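Enoyl-CoA hydratase/isomerase family protein (Ruegeria pomeroyi, PDB 3L3S) probably acts as a hydro-lyase of the crotonase superfamily, consistent with a role in fatty acid metabolism. Local coordinates at residues B[20-25]-B[54-59]; B[61-66]-B[113-118]. All coordinates share one frame; numbering follows the deposited sequence.

Contact 1 comes first along the chain and closes before contact 2 opens. It joins strands 17-22 and 53-58 of the larger, mixed sheet. Contact 2 joins strands 62-64 and 114-116 of a smaller parallel sheet. Only a short link separates strands 53-58 and 62-64, so the chain passes directly from one sheet to the other. The centres of the contacts lie about 11 Å apart. Phe63 bridges them: its CE1 packs 3.4 Å from Gly58 N. A mostly parallel sheet and a small parallel one, so joined and flanked by helices, belong to the crotonase fold. Contact 1 is a buried pairing in the larger sheet; contact 2 leads into the region where relatives form their oxyanion hole.

Contact 1: residues B[20-25]-B[54-59]; sequences LTLGRA and LVIHGP
Leu20 pairs with Ile56 and Thr21 with His57 in the two parallel strands of a beta-alpha-beta unit, with helix 32-45 as the connection. The short strand axes lie 4.8 Å apart and make an angle of 17°. Three backbone hydrogen bonds form the ladder. Leu20 N donates to Val55 O at 2.7 Å. His57 N returns a bond to Leu20 O at 2.8 Å. Leu22 N then reaches His57 O at 2.9 Å and is less straight, with 150° at the hydrogen. His57 O also receives a CA-H contact from Thr21.

One face of the pair is aliphatic. Leu20 has CG beside its backbone N and anti to the carbonyl carbon (chi1 -60°). Its CD1 meets two groups of the other strand: Ile56 CG1 at 4.2 Å and the tip of Leu54, CD1. Leu22 crosses Ile56 obliquely, with its CD1 against Ile56 CG2 at 3.9 Å. The two branches of Ile56 are thus divided: CG1 meets Leu20 and CG2 meets Leu22.

The other face carries Thr21, His57 and Pro59. Thr21 CG2 is anti to its own backbone N and presses on Pro59 CG at 3.7 Å, the two side chains meeting at about a right angle. The same Pro59 CG sits 3.9 Å above the plane of the His57 ring, over its centre. Pro59 CG thus touches both the methyl of Thr21 and the face of the imidazole, which meet it from directions roughly at right angles. His57 NE2 has a weak hydrogen bond to Glu112.

Helix 32-45 packs on the aliphatic side, where Ala41 touches Leu20 and Leu38 touches Leu22. Strand 9-14 continues the sheet beyond strand 17-22, and strand 107-111 continues it beyond strand 53-58.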
ATOM      1  N   LEU B  20     -14.677 -17.577  18.382  1.00 26.64           N
ATOM      2  CA  LEU B  20     -13.739 -18.682  18.421  1.00 26.42           C
ATOM      3  C   LEU B  20     -12.695 -18.316  19.466  1.00 28.41           C
ATOM      4  O   LEU B  20     -11.866 -17.419  19.261  1.00 29.66           O
ATOM      5  CB  LEU B  20     -13.104 -18.895  17.040  1.00 25.20           C
ATOM      6  CG  LEU B  20     -14.044 -19.226  15.865  1.00 29.35           C
ATOM      7  CD1 LEU B  20     -13.260 -19.433  14.557  1.00 30.47           C
ATOM      8  CD2 LEU B  20     -14.864 -20.459  16.180  1.00 29.71           C
ATOM      9  N   THR B  21     -12.809 -18.953  20.626  1.00 29.67           N
ATOM     10  CA  THR B  21     -11.899 -18.698  21.730  1.00 30.67           C
ATOM     11  C   THR B  21     -10.835 -19.799  21.806  1.00 32.33           C
ATOM     12  O   THR B  21     -11.102 -20.921  22.252  1.00 34.20           O
ATOM     13  CB  THR B  21     -12.687 -18.510  23.050  1.00 30.41           C
ATOM     14  OG1 THR B  21     -13.603 -17.419  22.892  1.00 32.32           O
ATOM     15  CG2 THR B  21     -11.768 -18.183  24.198  1.00 30.04           C
ATOM     16  N   LEU B  22      -9.642 -19.460  21.319  1.00 30.72           N
ATOM     17  CA  LEU B  22      -8.480 -20.351  21.285  1.00 32.29           C
ATOM     18  C   LEU B  22      -8.080 -20.914  22.660  1.00 32.60           C
ATOM     19  O   LEU B  22      -7.826 -20.162  23.607  1.00 33.12           O
ATOM     20  CB  LEU B  22      -7.288 -19.605  20.662  1.00 32.27           C
ATOM     21  CG  LEU B  22      -6.969 -19.665  19.158  1.00 33.54           C
ATOM     22  CD1 LEU B  22      -8.144 -19.277  18.284  1.00 31.35           C
ATOM     23  CD2 LEU B  22      -5.781 -18.768  18.885  1.00 32.29           C
ATOM     24  N   GLY B  23      -8.073 -22.241  22.772  1.00 32.53           N
ATOM     25  CA  GLY B  23      -7.688 -22.885  24.018  1.00 33.34           C
ATOM     26  C   GLY B  23      -6.179 -23.068  24.128  1.00 33.34           C
ATOM     27  O   GLY B  23      -5.415 -22.339  23.488  1.00 33.31           O
ATOM     28  N   ARG B  24      -5.763 -24.058  24.926  1.00 32.99           N
ATOM     29  CA  ARG B  24      -4.350 -24.402  25.161  1.00 32.14           C
ATOM     30  C   ARG B  24      -3.557 -23.222  25.728  1.00 31.87           C
ATOM     31  O   ARG B  24      -2.474 -22.871  25.230  1.00 31.82           O
ATOM     32  CB  ARG B  24      -3.685 -24.963  23.883  1.00 32.14           C
ATOM     33  CG  ARG B  24      -4.150 -26.339  23.441  1.00 34.42           C
ATOM     34  CD  ARG B  24      -3.373 -27.452  24.153  1.00 36.86           C
ATOM     35  NE  ARG B  24      -3.651 -28.778  23.599  1.00 40.09           N
ATOM     36  CZ  ARG B  24      -4.709 -29.527  23.908  1.00 41.69           C
ATOM     37  NH1 ARG B  24      -5.614 -29.089  24.776  1.00 43.74           N
ATOM     38  NH2 ARG B  24      -4.862 -30.721  23.352  1.00 42.73           N
ATOM     39  N   ALA B  25      -4.134 -22.611  26.765  1.00 31.62           N
ATOM     40  CA  ALA B  25      -3.561 -21.476  27.494  1.00 29.50           C
ATOM     41  C   ALA B  25      -2.155 -21.809  28.017  1.00 29.18           C
ATOM     42  O   ALA B  25      -1.885 -22.966  28.339  1.00 29.64           O
ATOM     43  CB  ALA B  25      -4.488 -21.101  28.647  1.00 32.11           C
ATOM     44  N   LEU B  54     -17.519 -13.731  12.240  1.00 27.18           N
ATOM     45  CA  LEU B  54     -16.552 -14.506  13.019  1.00 25.99           C
ATOM     46  C   LEU B  54     -15.634 -13.627  13.854  1.00 25.42           C
ATOM     47  O   LEU B  54     -15.155 -12.595  13.376  1.00 25.11           O
ATOM     48  CB  LEU B  54     -15.654 -15.352  12.104  1.00 27.06           C
ATOM     49  CG  LEU B  54     -16.055 -16.612  11.333  1.00 26.54           C
ATOM     50  CD1 LEU B  54     -16.338 -17.715  12.307  1.00 26.59           C
ATOM     51  CD2 LEU B  54     -17.223 -16.370  10.394  1.00 26.56           C
ATOM     52  N   VAL B  55     -15.426 -14.027  15.109  1.00 23.86           N
ATOM     53  CA  VAL B  55     -14.513 -13.340  16.026  1.00 22.47           C
ATOM     54  C   VAL B  55     -13.514 -14.395  16.506  1.00 22.68           C
ATOM     55  O   VAL B  55     -13.909 -15.473  16.927  1.00 20.78           O
ATOM     56  CB  VAL B  55     -15.220 -12.684  17.257  1.00 22.51           C
ATOM     57  CG1 VAL B  55     -14.178 -12.114  18.232  1.00 21.36           C
ATOM     58  CG2 VAL B  55     -16.160 -11.552  16.814  1.00 22.11           C
ATOM     59  N   ILE B  56     -12.224 -14.103  16.341  1.00 23.39           N
ATOM     60  CA  ILE B  56     -11.139 -14.992  16.758  1.00 24.34           C
ATOM     61  C   ILE B  56     -10.438 -14.332  17.943  1.00 24.82           C
ATOM     62  O   ILE B  56      -9.787 -13.296  17.807  1.00 24.37           O
ATOM     63  CB  ILE B  56     -10.149 -15.275  15.589  1.00 24.41           C
ATOM     64  CG1 ILE B  56     -10.891 -16.004  14.458  1.00 27.54           C
ATOM     65  CG2 ILE B  56      -8.970 -16.134  16.072  1.00 25.68           C
ATOM     66  CD1 ILE B  56     -10.096 -16.183  13.179  1.00 32.02           C
ATOM     67  N   HIS B  57     -10.575 -14.961  19.100  1.00 26.56           N
ATOM     68  CA  HIS B  57     -10.006 -14.452  20.341  1.00 28.20           C
ATOM     69  C   HIS B  57      -8.993 -15.422  20.947  1.00 28.49           C
ATOM     70  O   HIS B  57      -9.308 -16.581  21.230  1.00 29.05           O
ATOM     71  CB  HIS B  57     -11.161 -14.176  21.333  1.00 30.50           C
ATOM     72  CG  HIS B  57     -10.779 -13.432  22.585  1.00 34.04           C
ATOM     73  ND1 HIS B  57     -11.611 -13.380  23.685  1.00 35.72           N
ATOM     74  CD2 HIS B  57      -9.693 -12.686  22.904  1.00 36.09           C
ATOM     75  CE1 HIS B  57     -11.057 -12.633  24.623  1.00 35.90           C
ATOM     76  NE2 HIS B  57      -9.893 -12.200  24.175  1.00 37.07           N
ATOM     77  N   GLY B  58      -7.770 -14.924  21.108  1.00 28.66           N
ATOM     78  CA  GLY B  58      -6.696 -15.658  21.763  1.00 28.58           C
ATOM     79  C   GLY B  58      -6.559 -14.844  23.046  1.00 28.36           C
ATOM     80  O   GLY B  58      -5.881 -13.816  23.018  1.00 29.28           O
ATOM     81  N   PRO B  59      -7.209 -15.239  24.168  1.00 28.84           N
ATOM     82  CA  PRO B  59      -7.154 -14.508  25.444  1.00 29.77           C
ATOM     83  C   PRO B  59      -5.826 -14.382  26.178  1.00 30.36           C
ATOM     84  O   PRO B  59      -4.946 -15.227  26.037  1.00 32.90           O
ATOM     85  CB  PRO B  59      -8.165 -15.261  26.316  1.00 29.09           C
ATOM     86  CG  PRO B  59      -9.023 -15.988  25.347  1.00 29.37           C
ATOM     87  CD  PRO B  59      -8.031 -16.450  24.341  1.00 29.28           C
TER

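Contact 2: residues B[61-66]-B[113-118]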
ATOM      1  N   ARG B  61      -2.205 -12.697  28.046  1.00 31.29           N
ATOM      2  CA  ARG B  61      -0.821 -12.276  27.805  1.00 31.13           C
ATOM      3  C   ARG B  61      -0.320 -12.544  26.370  1.00 28.94           C
ATOM      4  O   ARG B  61       0.463 -11.765  25.822  1.00 27.73           O
ATOM      5  CB  ARG B  61       0.085 -12.981  28.836  1.00 31.38           C
ATOM      6  CG  ARG B  61       1.584 -12.932  28.559  1.00 36.49           C
ATOM      7  CD  ARG B  61       2.400 -13.684  29.580  1.00 40.00           C
ATOM      8  NE  ARG B  61       1.816 -14.964  30.002  1.00 37.45           N
ATOM      9  CZ  ARG B  61       2.487 -16.108  30.083  1.00 37.64           C
ATOM     10  NH1 ARG B  61       3.775 -16.160  29.758  1.00 38.93           N
ATOM     11  NH2 ARG B  61       1.894 -17.180  30.577  1.00 37.40           N
ATOM     12  N   ILE B  62      -0.720 -13.687  25.813  1.00 27.21           N
ATOM     13  CA  ILE B  62      -0.327 -14.072  24.464  1.00 26.27           C
ATOM     14  C   ILE B  62      -1.572 -14.296  23.605  1.00 26.22           C
ATOM     15  O   ILE B  62      -2.487 -15.018  24.018  1.00 27.35           O
ATOM     16  CB  ILE B  62       0.552 -15.382  24.454  1.00 25.57           C
ATOM     17  CG1 ILE B  62       1.788 -15.230  25.359  1.00 24.37           C
ATOM     18  CG2 ILE B  62       1.039 -15.682  23.027  1.00 23.77           C
ATOM     19  CD1 ILE B  62       2.679 -16.454  25.485  1.00 24.22           C
ATOM     20  N   PHE B  63      -1.624 -13.651  22.434  1.00 23.54           N
ATOM     21  CA  PHE B  63      -2.746 -13.853  21.517  1.00 22.76           C
ATOM     22  C   PHE B  63      -2.585 -15.251  20.926  1.00 21.59           C
ATOM     23  O   PHE B  63      -3.512 -16.052  20.968  1.00 22.72           O
ATOM     24  CB  PHE B  63      -2.775 -12.799  20.398  1.00 23.29           C
ATOM     25  CG  PHE B  63      -3.821 -13.062  19.330  1.00 26.79           C
ATOM     26  CD1 PHE B  63      -5.197 -12.964  19.627  1.00 27.98           C
ATOM     27  CD2 PHE B  63      -3.435 -13.427  18.026  1.00 25.34           C
ATOM     28  CE1 PHE B  63      -6.181 -13.230  18.636  1.00 29.62           C
ATOM     29  CE2 PHE B  63      -4.398 -13.697  17.028  1.00 26.43           C
ATOM     30  CZ  PHE B  63      -5.779 -13.599  17.333  1.00 29.12           C
ATOM     31  N   CYS B  64      -1.393 -15.507  20.387  1.00 21.31           N
ATOM     32  CA  CYS B  64      -1.021 -16.774  19.774  1.00 23.19           C
ATOM     33  C   CYS B  64       0.475 -16.730  19.469  1.00 25.17           C
ATOM     34  O   CYS B  64       0.968 -15.793  18.830  1.00 25.76           O
ATOM     35  CB  CYS B  64      -1.832 -17.023  18.496  1.00 24.59           C
ATOM     36  SG  CYS B  64      -1.435 -18.534  17.641  1.00 25.64           S
ATOM     37  N   ALA B  65       1.192 -17.744  19.952  1.00 26.91           N
ATOM     38  CA  ALA B  65       2.636 -17.847  19.770  1.00 29.88           C
ATOM     39  C   ALA B  65       3.031 -18.419  18.413  1.00 30.73           C
ATOM     40  O   ALA B  65       4.172 -18.265  17.966  1.00 30.51           O
ATOM     41  CB  ALA B  65       3.257 -18.673  20.907  1.00 29.79           C
ATOM     42  N   GLY B  66       2.047 -18.986  17.723  1.00 32.33           N
ATOM     43  CA  GLY B  66       2.292 -19.590  16.429  1.00 32.73           C
ATOM     44  C   GLY B  66       2.306 -21.086  16.617  1.00 35.20           C
ATOM     45  O   GLY B  66       1.690 -21.586  17.556  1.00 33.03           O
ATOM     46  N   GLY B 113      -2.606  -9.390  23.845  1.00 29.88           N
ATOM     47  CA  GLY B 113      -1.191  -9.582  24.113  1.00 24.83           C
ATOM     48  C   GLY B 113      -0.300  -9.729  22.896  1.00 25.43           C
ATOM     49  O   GLY B 113      -0.535  -9.097  21.861  1.00 24.05           O
ATOM     50  N   ILE B 114       0.729 -10.565  23.015  1.00 26.06           N
ATOM     51  CA  ILE B 114       1.666 -10.765  21.915  1.00 28.51           C
ATOM     52  C   ILE B 114       1.204 -11.736  20.820  1.00 28.35           C
ATOM     53  O   ILE B 114       0.701 -12.834  21.090  1.00 28.42           O
ATOM     54  CB  ILE B 114       3.127 -11.065  22.426  1.00 30.85           C
ATOM     55  CG1 ILE B 114       4.124 -11.147  21.249  1.00 33.75           C
ATOM     56  CG2 ILE B 114       3.157 -12.300  23.305  1.00 30.81           C
ATOM     57  CD1 ILE B 114       5.601 -11.293  21.641  1.00 36.04           C
ATOM     58  N   ALA B 115       1.312 -11.257  19.585  1.00 29.03           N
ATOM     59  CA  ALA B 115       0.958 -12.027  18.392  1.00 27.29           C
ATOM     60  C   ALA B 115       2.280 -12.258  17.660  1.00 25.69           C
ATOM     61  O   ALA B 115       2.857 -11.338  17.067  1.00 24.26           O
ATOM     62  CB  ALA B 115      -0.027 -11.245  17.532  1.00 23.86           C
ATOM     63  N   THR B 116       2.793 -13.475  17.790  1.00 25.66           N
ATOM     64  CA  THR B 116       4.074 -13.837  17.180  1.00 27.57           C
ATOM     65  C   THR B 116       4.023 -14.996  16.195  1.00 26.63           C
ATOM     66  O   THR B 116       3.279 -15.958  16.386  1.00 27.77           O
ATOM     67  CB  THR B 116       5.197 -14.066  18.254  1.00 27.25           C
ATOM     68  OG1 THR B 116       6.201 -14.954  17.747  1.00 31.31           O
ATOM     69  CG2 THR B 116       4.642 -14.634  19.539  1.00 30.58           C
ATOM     70  N   ALA B 117       4.851 -14.872  15.153  1.00 23.96           N
ATOM     71  CA  ALA B 117       5.016 -15.850  14.076  1.00 22.67           C
ATOM     72  C   ALA B 117       3.683 -16.149  13.401  1.00 23.25           C
ATOM     73  O   ALA B 117       3.003 -15.212  12.978  1.00 24.38           O
ATOM     74  CB  ALA B 117       5.698 -17.125  14.613  1.00 22.81           C
ATOM     75  N   ALA B 118       3.276 -17.422  13.366  1.00 21.42           N
ATOM     76  CA  ALA B 118       2.000 -17.824  12.763  1.00 23.08           C
ATOM     77  C   ALA B 118       0.797 -17.240  13.515  1.00 21.67           C
ATOM     78  O   ALA B 118      -0.323 -17.243  13.010  1.00 22.40           O
ATOM     79  CB  ALA B 118       1.906 -19.344  12.657  1.00 21.84           C
TER
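Ile114 O takes two N-H groups from the neighbouring strand. Phe63 N donates to it at 2.8 Å from above the carbonyl plane, 39° out of it. Cys64 N adds a weak bond at 3.5 Å. Two successive N-H groups on one carbonyl mark a beta bulge, and the register slips by one residue between Ile62 and Cys64. Regular pairing frames the bulge: Ile114 N bonds to Arg61 O at 3.1 Å, and Thr116 N bonds to Cys64 O.

Ile62 and Ile114 lie side by side and point the same way. Ile62 CG1 rests on Ile114 CG2 at 3.8 Å. Phe63 has CG anti to its backbone N (chi1 173°), which carries the ring away from strand 114-116. Its CD2 still approaches Ala115 CB obliquely, at 4.1 Å, while Leu122 and Met123 of helix 118-124 touch the Phe63 side chain.

This parallel pair belongs to the smaller sheet of the crotonase fold, where strand 137-138 lies beyond strand 114-116. In relatives, backbone N-H groups just after the first strand and at the start of the helix after the second form the oxyanion hole. Ala117 is the N-cap of helix 118-124 here. Gly66, without a side chain, lets its CA come 3.8 Å from Ala118 CB. Gly66 N makes a weak hydrogen bond to Cys64 SG.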